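Local atomic coordinates of hypothetical protein Rv2991 (Mycobacterium tuberculosis, PDB entry 1RFE), a protein that is of unknown function but binds coenzyme F420 and probably belongs to the FMN-binding split-barrel oxidoreductases related to pyridoxamine 5'-phosphate oxidase. Residues A13-F18 with R84-E89; N20-G25 with F72-G77; D78-L83 with L149-M154. One frame throughout, in Å; residues are numbered along the deposited sequence.

Interaction 1. Residues A13-F18 with R84-E89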
# COMPACT_ATOMS: atom_id res chain seq x y z
N ALA A 13 13.14 -9.37 2.32
CA ALA A 13 13.82 -8.36 1.55
C ALA A 13 13.16 -8.15 0.20
O ALA A 13 13.12 -7.06 -0.29
CB ALA A 13 15.32 -8.69 1.37
N GLU A 14 12.67 -9.21 -0.42
CA GLU A 14 11.94 -9.09 -1.71
C GLU A 14 10.63 -8.31 -1.57
O GLU A 14 10.29 -7.51 -2.41
CB GLU A 14 11.66 -10.49 -2.26
CG GLU A 14 12.91 -11.20 -2.84
CD GLU A 14 12.67 -12.68 -3.15
OE1 GLU A 14 11.68 -13.31 -2.69
OE2 GLU A 14 13.48 -13.24 -3.88
N ILE A 15 9.93 -8.51 -0.46
CA ILE A 15 8.69 -7.80 -0.15
C ILE A 15 9.00 -6.32 0.02
O ILE A 15 8.36 -5.47 -0.60
CB ILE A 15 8.05 -8.36 1.14
CG1 ILE A 15 7.51 -9.76 0.90
CG2 ILE A 15 6.90 -7.46 1.70
CD1 ILE A 15 7.19 -10.51 2.20
N ALA A 16 10.01 -6.02 0.81
CA ALA A 16 10.50 -4.64 0.94
C ALA A 16 10.73 -3.95 -0.41
O ALA A 16 10.18 -2.90 -0.64
CB ALA A 16 11.71 -4.58 1.85
N ASP A 17 11.50 -4.58 -1.30
CA ASP A 17 11.74 -4.08 -2.65
C ASP A 17 10.46 -3.88 -3.43
O ASP A 17 10.31 -2.89 -4.11
CB ASP A 17 12.70 -5.00 -3.47
CG ASP A 17 14.13 -5.01 -2.92
OD1 ASP A 17 14.40 -4.31 -1.90
OD2 ASP A 17 15.08 -5.69 -3.44
N PHE A 18 9.53 -4.81 -3.28
CA PHE A 18 8.27 -4.77 -4.02
C PHE A 18 7.38 -3.59 -3.52
O PHE A 18 6.79 -2.88 -4.32
CB PHE A 18 7.53 -6.13 -3.93
CG PHE A 18 6.29 -6.21 -4.76
CD1 PHE A 18 6.38 -6.24 -6.15
CD2 PHE A 18 5.02 -6.28 -4.16
CE1 PHE A 18 5.23 -6.33 -6.95
CE2 PHE A 18 3.88 -6.35 -4.92
CZ PHE A 18 3.97 -6.37 -6.34
N ARG A 84 2.84 -11.70 -9.20
CA ARG A 84 3.45 -11.51 -7.91
C ARG A 84 2.71 -10.45 -7.10
O ARG A 84 2.01 -9.56 -7.64
CB ARG A 84 4.90 -11.19 -8.01
CG ARG A 84 5.36 -10.22 -9.02
CD ARG A 84 6.71 -9.55 -8.58
NE ARG A 84 6.95 -8.31 -9.28
CZ ARG A 84 8.13 -7.76 -9.49
NH1 ARG A 84 9.27 -8.36 -9.10
NH2 ARG A 84 8.17 -6.59 -10.13
N GLY A 85 2.84 -10.58 -5.79
CA GLY A 85 2.11 -9.73 -4.91
C GLY A 85 2.34 -9.98 -3.44
O GLY A 85 3.02 -10.92 -3.03
N VAL A 86 1.73 -9.10 -2.65
CA VAL A 86 1.80 -9.19 -1.22
C VAL A 86 0.49 -8.60 -0.66
O VAL A 86 -0.01 -7.57 -1.11
CB VAL A 86 3.05 -8.52 -0.66
CG1 VAL A 86 3.06 -7.02 -0.97
CG2 VAL A 86 3.15 -8.74 0.78
N SER A 87 -0.05 -9.30 0.32
CA SER A 87 -1.35 -9.00 0.89
C SER A 87 -1.16 -8.89 2.41
O SER A 87 -0.64 -9.83 3.04
CB SER A 87 -2.31 -10.15 0.56
OG SER A 87 -3.62 -9.84 0.99
N PHE A 88 -1.54 -7.74 2.96
CA PHE A 88 -1.37 -7.40 4.37
C PHE A 88 -2.73 -7.30 5.02
O PHE A 88 -3.68 -6.74 4.45
CB PHE A 88 -0.72 -6.00 4.52
CG PHE A 88 0.65 -5.88 3.88
CD1 PHE A 88 1.71 -6.59 4.38
CD2 PHE A 88 0.85 -5.09 2.76
CE1 PHE A 88 2.96 -6.46 3.82
CE2 PHE A 88 2.12 -4.96 2.19
CZ PHE A 88 3.15 -5.62 2.71
N GLU A 89 -2.85 -7.88 6.21
CA GLU A 89 -4.00 -7.65 7.04
C GLU A 89 -3.42 -7.12 8.35
O GLU A 89 -2.37 -7.55 8.78
CB GLU A 89 -4.82 -8.93 7.23
CG GLU A 89 -5.43 -9.41 5.92
CD GLU A 89 -6.21 -10.69 6.01
OE1 GLU A 89 -6.29 -11.24 7.14
OE2 GLU A 89 -6.78 -11.13 4.93
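With CG anti to its backbone N (chi1 -175°), Phe18 reaches from helix 13-18 to strand 84-89, where Arg84 meets its ring with a chain extended from CG to NE. The two side chains cross obliquely, Phe18 CE1 lying 3.5 Å from Arg84 NE. Phe18 CD1 sits over one face of the guanidinium, offset toward its rim, and the two planes are turned 63° apart, so this is no parallel stack. Farther round the ring the strand backbone comes close: Phe18 CE2 is 3.8 Å from Gly85 CA, approached obliquely. Val86 then slides past Phe18 in the opposite direction and puts its CG1 methyl at the ring edge, 3.8 Å from Phe18 CD2.

One helical turn back, Ile15 CG2 meets Val86 CG2 at 4.1 Å, the two side chains crossing at about a right angle. The same Ile15 methyl lies 4.3 Å from Phe88 CZ, at the edge of that ring. Helix and strand axes are nearly perpendicular (94°) and come within 9.3 Å; Arg84, Gly85, Val86 and Phe88 meet only Ile15 and Phe18 of the helix segment. Leu74 of the adjoining strand 69-76 also packs on Phe18, and Ser143 of strand 140-145 touches Ile15. This is a helix laid across a face of the antiparallel sheet.

No hydrogen bond joins the two segments. Arg84 NE forms its salt bridge with Asp76, which should help hold the guanidinium beside Phe18; the helix itself is held here by van der Waals contact with methyls, ring atoms and the flat arginine group.

Interaction 2. Residues N20-G25 with F72-G77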
# COMPACT_ATOMS: atom_id res chain seq x y z
N ASN A 20 8.53 -0.80 -2.11
CA ASN A 20 9.20 0.39 -2.60
C ASN A 20 9.05 0.60 -4.09
O ASN A 20 8.92 1.74 -4.54
CB ASN A 20 10.70 0.37 -2.24
CG ASN A 20 10.94 0.78 -0.81
OD1 ASN A 20 11.64 0.07 -0.04
ND2 ASN A 20 10.39 1.92 -0.44
N SER A 21 9.00 -0.49 -4.85
CA SER A 21 8.87 -0.40 -6.29
C SER A 21 7.48 -0.16 -6.84
O SER A 21 7.34 0.51 -7.86
CB SER A 21 9.40 -1.67 -6.94
OG SER A 21 10.73 -1.73 -6.55
N SER A 22 6.47 -0.69 -6.18
CA SER A 22 5.08 -0.51 -6.62
C SER A 22 4.58 0.92 -6.43
O SER A 22 5.17 1.72 -5.64
CB SER A 22 4.18 -1.51 -5.89
OG SER A 22 4.64 -2.85 -6.09
N ARG A 23 3.52 1.26 -7.16
CA ARG A 23 2.90 2.58 -7.14
C ARG A 23 1.51 2.64 -6.51
O ARG A 23 1.12 3.65 -5.86
CB ARG A 23 2.78 3.08 -8.58
CG ARG A 23 4.14 3.52 -9.10
CD ARG A 23 4.20 3.98 -10.53
NE ARG A 23 3.41 5.18 -10.78
CZ ARG A 23 3.86 6.42 -10.73
NH1 ARG A 23 5.15 6.73 -10.49
NH2 ARG A 23 3.03 7.38 -11.03
N THR A 24 0.75 1.58 -6.76
CA THR A 24 -0.66 1.50 -6.37
C THR A 24 -0.99 0.20 -5.71
O THR A 24 -0.70 -0.85 -6.22
CB THR A 24 -1.59 1.62 -7.61
OG1 THR A 24 -1.25 2.79 -8.35
CG2 THR A 24 -3.08 1.89 -7.16
N GLY A 25 -1.65 0.28 -4.56
CA GLY A 25 -2.31 -0.85 -3.97
C GLY A 25 -3.79 -0.58 -3.75
O GLY A 25 -4.26 0.48 -4.00
N PHE A 72 -4.52 -4.46 2.90
CA PHE A 72 -3.89 -3.71 1.80
C PHE A 72 -3.22 -4.70 0.89
O PHE A 72 -2.49 -5.56 1.37
CB PHE A 72 -2.92 -2.67 2.37
CG PHE A 72 -2.46 -1.64 1.38
CD1 PHE A 72 -3.25 -0.56 1.07
CD2 PHE A 72 -1.22 -1.75 0.76
CE1 PHE A 72 -2.80 0.39 0.16
CE2 PHE A 72 -0.77 -0.81 -0.12
CZ PHE A 72 -1.56 0.27 -0.42
N LEU A 73 -3.45 -4.57 -0.42
CA LEU A 73 -2.97 -5.53 -1.40
C LEU A 73 -2.21 -4.84 -2.54
O LEU A 73 -2.68 -3.89 -3.14
CB LEU A 73 -4.15 -6.34 -1.99
CG LEU A 73 -3.81 -7.52 -2.96
CD1 LEU A 73 -4.84 -8.64 -2.97
CD2 LEU A 73 -3.70 -7.05 -4.42
N LEU A 74 -1.02 -5.36 -2.82
CA LEU A 74 -0.19 -4.97 -3.95
C LEU A 74 -0.02 -6.17 -4.86
O LEU A 74 0.27 -7.26 -4.40
CB LEU A 74 1.19 -4.53 -3.46
CG LEU A 74 1.30 -3.23 -2.67
CD1 LEU A 74 2.63 -3.11 -1.96
CD2 LEU A 74 1.06 -2.04 -3.63
N GLU A 75 -0.09 -5.94 -6.16
CA GLU A 75 0.00 -7.01 -7.11
C GLU A 75 0.50 -6.49 -8.44
O GLU A 75 0.15 -5.37 -8.86
CB GLU A 75 -1.39 -7.70 -7.24
CG GLU A 75 -2.01 -7.91 -8.60
CD GLU A 75 -2.44 -6.67 -9.35
OE1 GLU A 75 -3.09 -5.77 -8.76
OE2 GLU A 75 -2.13 -6.60 -10.56
N ASP A 76 1.32 -7.30 -9.12
CA ASP A 76 1.53 -7.04 -10.52
C ASP A 76 1.80 -8.31 -11.32
O ASP A 76 1.60 -9.41 -10.82
CB ASP A 76 2.62 -5.98 -10.69
CG ASP A 76 4.01 -6.51 -10.47
OD1 ASP A 76 4.21 -7.66 -10.02
OD2 ASP A 76 5.01 -5.79 -10.70
N GLY A 77 2.18 -8.16 -12.58
CA GLY A 77 2.39 -9.33 -13.43
C GLY A 77 1.20 -9.54 -14.36
O GLY A 77 0.06 -9.50 -13.92
O HOH W 1 -1.12 -3.20 -6.90
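Ser22, the first residue to leave helical backbone angles after helix 12-21, directs its CB toward strand 72-76 and sets it 3.9 Å from Leu74 CD2. Its hydroxyl turns back instead: OG lies anti to the carbonyl carbon (chi1 -55°) and bonds to the carbonyl of Phe18, one turn earlier in the helix. Arg23 points away from the strand, and its carbonyl takes a hydrogen bond from Tyr112.

At Thr24 it is the backbone that makes the contact. Its carbonyl O is 3.3 Å from Leu74 CD2 and also faces water 1, which accepts a hydrogen bond from Glu75 N at 3.0 Å. The same water is modelled only 2.5 Å from Thr24 O, a doubtfully short separation, but its position bridges the incoming chain and the strand where no direct hydrogen bond joins the two segments.

Gly25 then lies against the strand itself. With no side chain in the way, Gly25 CA comes to 3.2 Å from Leu73 O, 3.6 Å from Leu74 CD2 and 3.8 Å from Phe72 CZ. The Phe72 ring reaches it obliquely with its far end, while a single Leu74 methyl, CD2, touches Ser22, Thr24 and Gly25 in turn. A CB here would run into Phe72 CZ, Leu73 O and Leu74 CD2; Gly25 is also the first residue of strand 25-30.

The turn thus delivers the chain from helix into antiparallel sheet, consistent with the FMN-binding split barrel of this family. Strand 25-30 pairs antiparallel with strand 69-76, Leu73 bonding to Thr26, and Gly25 bonds to Met41 of strand 36-46. Strand 84-95 pairs with strand 69-76 as well, through Leu74 with Val86. Leu74 is also packed by Val19 of helix 12-21, whereas Phe72 rests on Ile50 and Leu52 of strand 49-55.

Interaction 3. Residues D78-L83 with L149-M154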
# COMPACT_ATOMS: atom_id res chain seq x y z
N ASP A 78 1.48 -9.80 -15.64
CA ASP A 78 0.45 -9.93 -16.69
C ASP A 78 0.17 -11.39 -17.12
O ASP A 78 -0.82 -11.65 -17.81
CB ASP A 78 0.84 -9.10 -17.94
CG ASP A 78 1.10 -7.64 -17.63
OD1 ASP A 78 0.21 -7.02 -16.97
OD2 ASP A 78 2.17 -7.04 -17.99
N THR A 79 1.03 -12.33 -16.71
CA THR A 79 0.83 -13.73 -17.06
C THR A 79 0.86 -14.57 -15.84
O THR A 79 1.36 -14.15 -14.77
CB THR A 79 1.91 -14.23 -18.03
OG1 THR A 79 3.21 -14.11 -17.45
CG2 THR A 79 1.98 -13.34 -19.26
N TYR A 80 0.33 -15.78 -15.97
CA TYR A 80 0.27 -16.65 -14.82
C TYR A 80 1.66 -16.84 -14.25
O TYR A 80 1.82 -16.87 -13.04
CB TYR A 80 -0.39 -18.00 -15.14
CG TYR A 80 -0.36 -18.93 -13.95
CD1 TYR A 80 -1.32 -18.82 -12.93
CD2 TYR A 80 0.63 -19.88 -13.82
CE1 TYR A 80 -1.30 -19.67 -11.81
CE2 TYR A 80 0.67 -20.74 -12.71
CZ TYR A 80 -0.29 -20.63 -11.71
OH TYR A 80 -0.21 -21.48 -10.62
N ASP A 81 2.67 -16.94 -15.11
CA ASP A 81 4.00 -17.28 -14.63
C ASP A 81 4.69 -16.09 -13.96
O ASP A 81 5.66 -16.29 -13.28
CB ASP A 81 4.90 -17.86 -15.74
CG ASP A 81 5.28 -16.83 -16.81
OD1 ASP A 81 4.41 -16.34 -17.58
OD2 ASP A 81 6.45 -16.48 -16.98
N THR A 82 4.21 -14.87 -14.19
CA THR A 82 4.80 -13.66 -13.59
C THR A 82 3.94 -12.99 -12.49
O THR A 82 4.33 -11.90 -11.98
CB THR A 82 5.10 -12.58 -14.67
OG1 THR A 82 3.94 -12.29 -15.47
CG2 THR A 82 6.18 -13.05 -15.68
N LEU A 83 2.82 -13.61 -12.09
CA LEU A 83 2.00 -12.99 -11.04
C LEU A 83 2.84 -12.89 -9.79
O LEU A 83 3.50 -13.84 -9.41
CB LEU A 83 0.71 -13.77 -10.68
CG LEU A 83 -0.18 -14.23 -11.82
CD1 LEU A 83 -1.28 -15.21 -11.33
CD2 LEU A 83 -0.76 -13.03 -12.61
N LEU A 149 8.38 -20.62 -9.63
CA LEU A 149 7.96 -21.92 -10.15
C LEU A 149 8.81 -22.45 -11.30
O LEU A 149 8.83 -23.66 -11.54
CB LEU A 149 6.53 -21.85 -10.66
CG LEU A 149 5.35 -22.12 -9.71
CD1 LEU A 149 5.79 -22.31 -8.26
CD2 LEU A 149 4.26 -21.09 -9.85
N GLY A 150 9.46 -21.55 -12.02
CA GLY A 150 10.26 -21.95 -13.16
C GLY A 150 9.42 -22.42 -14.32
O GLY A 150 9.91 -23.16 -15.19
N LEU A 151 8.16 -22.00 -14.36
CA LEU A 151 7.32 -22.21 -15.52
C LEU A 151 7.93 -21.59 -16.77
O LEU A 151 8.74 -20.68 -16.71
CB LEU A 151 5.92 -21.65 -15.31
CG LEU A 151 4.81 -22.56 -14.77
CD1 LEU A 151 5.26 -23.93 -14.23
CD2 LEU A 151 3.98 -21.81 -13.73
N PRO A 152 7.59 -22.13 -17.93
CA PRO A 152 7.92 -21.46 -19.18
C PRO A 152 7.24 -20.10 -19.29
O PRO A 152 6.10 -19.92 -18.83
CB PRO A 152 7.40 -22.42 -20.24
CG PRO A 152 6.44 -23.20 -19.57
CD PRO A 152 6.96 -23.44 -18.19
N HIS A 153 7.97 -19.14 -19.84
CA HIS A 153 7.46 -17.79 -20.04
C HIS A 153 6.30 -17.81 -21.02
O HIS A 153 6.36 -18.50 -22.03
CB HIS A 153 8.55 -16.86 -20.59
CG HIS A 153 8.20 -15.40 -20.51
ND1 HIS A 153 7.66 -14.83 -19.37
CD2 HIS A 153 8.32 -14.41 -21.42
CE1 HIS A 153 7.47 -13.54 -19.59
NE2 HIS A 153 7.86 -13.26 -20.83
N MSE A 154 5.27 -17.04 -20.69
CA MSE A 154 4.07 -16.89 -21.52
C MSE A 154 4.01 -15.43 -21.96
O MSE A 154 4.46 -14.53 -21.23
CB MSE A 154 2.84 -17.25 -20.71
CG MSE A 154 3.07 -18.51 -19.85
SE MSE A 154 1.89 -18.90 -18.34
CE MSE A 154 2.87 -20.50 -17.83
O HOH W 2 8.34 -18.10 -15.66
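Asp81 and His153 meet with carboxylate and imidazole planes 76° apart. Asp81 OD2 lies in the plane of the imidazole, at its edge, and offers its syn lone pair to His153 ND1, giving a fairly straight bond of 3.1 Å (N-H...O angle 163°). OD2 also accepts from water 2 at 2.8 Å, and that water donates its other hydrogen to Leu151 O, tying the acid to the opposite loop a second time. A chi1 of 69° places Asp81 CG where the carboxylate can face the 149-154 loop.

The second oxygen, OD1, receives a weak bond of 3.3 Å from Met154 N. Thr79 OG1 approaches OD1 from well above the carboxylate plane, at a doubtfully short 2.5 Å, so OD1 seems less surely held than OD2. The nearby carboxylate may raise the imidazole's proton affinity somewhat.

Selenomethionine Met154 slides past Asp81 in the opposite direction with its chain extended, its SE 4.0 Å from Tyr80 CB. The Leu151 CD2 methyl comes in at the edge of the Tyr80 ring, 3.6 Å from Tyr80 CE2. Thr79 CG2 lies 3.4 Å from Met154 O. Thr82 CG2 adds a methyl at the edge of the His153 ring, 4.1 Å from CE1.

This surface contact joins the loop between strands 69-76 and 84-95 to the chain that follows strand 140-145. His146, just beyond that strand, fastens the first loop too: its ND1 bonds to Tyr80 O and its ring stands edge-to-face with that of Tyr80.

Interactions 1 and 2 form one neighbourhood, their centres 8 Å apart: both draw on helix 12-21, and their strands, 84-95 and 69-76, are paired neighbours in the sheet. Among the touches that join them are the salt bridge from Arg84 NE to Asp76 OD1 at 2.9 Å, a probable hydrogen bond from Phe88 N to Phe72 O at 2.9 Å, and Phe18 CE2 against Leu74 CB at 3.6 Å. Interaction 3 lies about 18 Å from each, centre to centre. Its 78-83 half is the loop connecting those strands: it touches interaction 2, Gly77 CA lying 3.9 Å from Thr82 OG1, and merely adjoins interaction 1 in sequence. With no cofactor among these contacts, their relation to the F420 site is left open.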